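Local coordinates for beta-mannosidase (Hypocrea lixii, PDB 4UOJ), which probably hydrolyses terminal beta-D-mannose residues from the non-reducing ends of beta-mannosides, as a glycoside hydrolase of family 2, at residues T887-P892 against N902-R907. Residues are numbered along the deposited sequence; the frame is centred on the assembly and turned at random.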
loop_
_atom_site.group_PDB
_atom_site.type_symbol
_atom_site.label_atom_id
_atom_site.label_comp_id
_atom_site.label_asym_id
_atom_site.label_seq_id
_atom_site.Cartn_x
_atom_site.Cartn_y
_atom_site.Cartn_z
ATOM N N THR A 887 4.429 -16.620 -22.892
ATOM C CA THR A 887 5.277 -15.790 -23.751
ATOM C C THR A 887 5.710 -14.592 -22.917
ATOM O O THR A 887 4.871 -13.895 -22.334
ATOM C CB THR A 887 4.548 -15.402 -25.031
ATOM O OG1 THR A 887 3.945 -16.572 -25.590
ATOM C CG2 THR A 887 5.485 -14.745 -26.041
ATOM N N TRP A 888 7.029 -14.429 -22.776
ATOM C CA TRP A 888 7.591 -13.450 -21.881
ATOM C C TRP A 888 8.571 -12.497 -22.535
ATOM O O TRP A 888 9.610 -12.915 -23.050
ATOM C CB TRP A 888 8.195 -14.161 -20.640
ATOM C CG TRP A 888 8.754 -13.235 -19.600
ATOM C CD1 TRP A 888 10.058 -12.986 -19.349
ATOM C CD2 TRP A 888 8.003 -12.435 -18.673
ATOM N NE1 TRP A 888 10.178 -12.094 -18.307
ATOM C CE2 TRP A 888 8.931 -11.739 -17.875
ATOM C CE3 TRP A 888 6.623 -12.255 -18.426
ATOM C CZ2 TRP A 888 8.539 -10.855 -16.872
ATOM C CZ3 TRP A 888 6.236 -11.397 -17.426
ATOM C CH2 TRP A 888 7.181 -10.693 -16.670
ATOM N N LEU A 889 8.265 -11.208 -22.419
ATOM C CA LEU A 889 9.114 -10.128 -22.894
ATOM C C LEU A 889 9.904 -9.548 -21.740
ATOM O O LEU A 889 9.329 -9.222 -20.707
ATOM C CB LEU A 889 8.271 -9.021 -23.564
ATOM C CG LEU A 889 7.605 -9.384 -24.878
ATOM C CD1 LEU A 889 6.260 -8.710 -24.987
ATOM C CD2 LEU A 889 8.477 -9.038 -26.060
ATOM N N THR A 890 11.222 -9.417 -21.910
ATOM C CA THR A 890 12.075 -8.843 -20.870
ATOM C C THR A 890 12.707 -7.563 -21.371
ATOM O O THR A 890 13.394 -7.580 -22.388
ATOM C CB THR A 890 13.161 -9.849 -20.444
ATOM O OG1 THR A 890 12.553 -11.083 -20.036
ATOM C CG2 THR A 890 14.013 -9.323 -19.304
ATOM N N HIS A 891 12.455 -6.438 -20.684
ATOM C CA HIS A 891 13.107 -5.165 -21.050
ATOM C C HIS A 891 14.479 -5.141 -20.351
ATOM O O HIS A 891 14.614 -5.709 -19.261
ATOM C CB HIS A 891 12.250 -3.933 -20.701
ATOM C CG HIS A 891 12.035 -3.704 -19.236
ATOM N ND1 HIS A 891 12.946 -3.010 -18.474
ATOM C CD2 HIS A 891 10.993 -4.038 -18.442
ATOM C CE1 HIS A 891 12.463 -2.951 -17.249
ATOM N NE2 HIS A 891 11.282 -3.559 -17.193
ATOM N N PRO A 892 15.514 -4.538 -20.977
ATOM C CA PRO A 892 16.827 -4.527 -20.326
ATOM C C PRO A 892 16.896 -3.545 -19.159
ATOM O O PRO A 892 15.964 -2.784 -18.924
ATOM C CB PRO A 892 17.745 -4.063 -21.453
ATOM C CG PRO A 892 16.891 -3.127 -22.240
ATOM C CD PRO A 892 15.549 -3.806 -22.258
ATOM N N ASN A 902 1.884 -9.275 -21.103
ATOM C CA ASN A 902 2.998 -10.197 -20.947
ATOM C C ASN A 902 2.478 -11.498 -20.332
ATOM O O ASN A 902 1.369 -11.521 -19.797
ATOM C CB ASN A 902 4.142 -9.585 -20.108
ATOM C CG ASN A 902 5.534 -9.839 -20.655
ATOM O OD1 ASN A 902 5.747 -10.645 -21.553
ATOM N ND2 ASN A 902 6.510 -9.152 -20.099
ATOM N N ALA A 903 3.280 -12.569 -20.417
ATOM C CA ALA A 903 2.930 -13.902 -19.911
ATOM C C ALA A 903 1.581 -14.362 -20.490
ATOM O O ALA A 903 0.631 -14.621 -19.770
ATOM C CB ALA A 903 2.940 -13.926 -18.375
ATOM N N PHE A 904 1.525 -14.402 -21.829
ATOM C CA PHE A 904 0.335 -14.764 -22.619
ATOM C C PHE A 904 0.562 -15.986 -23.513
ATOM O O PHE A 904 1.688 -16.384 -23.761
ATOM C CB PHE A 904 -0.146 -13.561 -23.463
ATOM C CG PHE A 904 0.934 -12.897 -24.278
ATOM C CD1 PHE A 904 1.310 -13.408 -25.503
ATOM C CD2 PHE A 904 1.568 -11.741 -23.821
ATOM C CE1 PHE A 904 2.331 -12.796 -26.248
ATOM C CE2 PHE A 904 2.585 -11.136 -24.566
ATOM C CZ PHE A 904 2.972 -11.668 -25.773
ATOM N N VAL A 905 -0.531 -16.560 -23.996
ATOM C CA VAL A 905 -0.532 -17.674 -24.915
ATOM C C VAL A 905 -0.526 -17.099 -26.333
ATOM O O VAL A 905 -1.241 -16.153 -26.611
ATOM C CB VAL A 905 -1.738 -18.639 -24.665
ATOM C CG1 VAL A 905 -1.801 -19.754 -25.709
ATOM C CG2 VAL A 905 -1.664 -19.251 -23.271
ATOM N N LEU A 906 0.296 -17.677 -27.209
ATOM C CA LEU A 906 0.373 -17.342 -28.633
ATOM C C LEU A 906 0.152 -18.596 -29.481
ATOM O O LEU A 906 0.845 -19.597 -29.298
ATOM C CB LEU A 906 1.743 -16.748 -28.996
ATOM C CG LEU A 906 1.893 -15.239 -29.061
ATOM C CD1 LEU A 906 3.250 -14.882 -29.626
ATOM C CD2 LEU A 906 0.847 -14.610 -29.939
ATOM N N ARG A 907 -0.803 -18.528 -30.406
ATOM C CA ARG A 907 -1.106 -19.585 -31.366
ATOM C C ARG A 907 -0.278 -19.256 -32.608
ATOM O O ARG A 907 -0.044 -18.080 -32.850
ATOM C CB ARG A 907 -2.597 -19.582 -31.703
ATOM C CG ARG A 907 -3.498 -20.017 -30.554
ATOM C CD ARG A 907 -4.966 -19.695 -30.806
ATOM N NE ARG A 907 -5.507 -20.534 -31.870
ATOM C CZ ARG A 907 -6.775 -20.549 -32.251
ATOM N NH1 ARG A 907 -7.656 -19.763 -31.649
ATOM N NH2 ARG A 907 -7.166 -21.364 -33.222
#
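Thr-887 and Phe-904 form an antiparallel hydrogen-bonded pair between strands 887-890 and 904-906, whose N-to-C directions differ by 115°, so the antiparallel pair is strongly splayed. Thr-887 N donates to Phe-904 O at 2.9 Å. In return, Thr-887 O takes weak bonds from Ala-903 N and Phe-904 N. Two residues thus face one, a G1 beta bulge, with Ala-903 in a left-handed backbone conformation. Beyond the bulge, the Asn-902 amide replaces backbone pairing. Its OD1 accepts from Leu-889 N at 2.7 Å, and its ND2 donates to Leu-889 O at 2.9 Å. Both bonds are nearly straight and lie in the carbonyl planes, on lone pairs. The same amide lies almost flat over one face of the Trp-888 indole, with planes 7° apart and ND2 3.4 Å above the ring, toward its rim. With an alanine here, the N-H and C=O of Leu-889 would probably lose both partners, and the indole would lose the flat group lying on it. Thr-887 CB sits over the Phe-904 ring in a CH-pi contact, 4.1 Å from the centroid. With OG1 beside the backbone N (chi1 -48°), OG1 and N of Thr-887 both donate to Phe-904 O, and OG1 is also hydrogen-bonded to Ser-884 OG. Helix 728-736 packs against Trp-888, Asn-902 and Ala-903. In this C-terminal Ig-fold domain, a side-chain amide thus extends the strand pairing past the bulge and satisfies buried backbone polar groups.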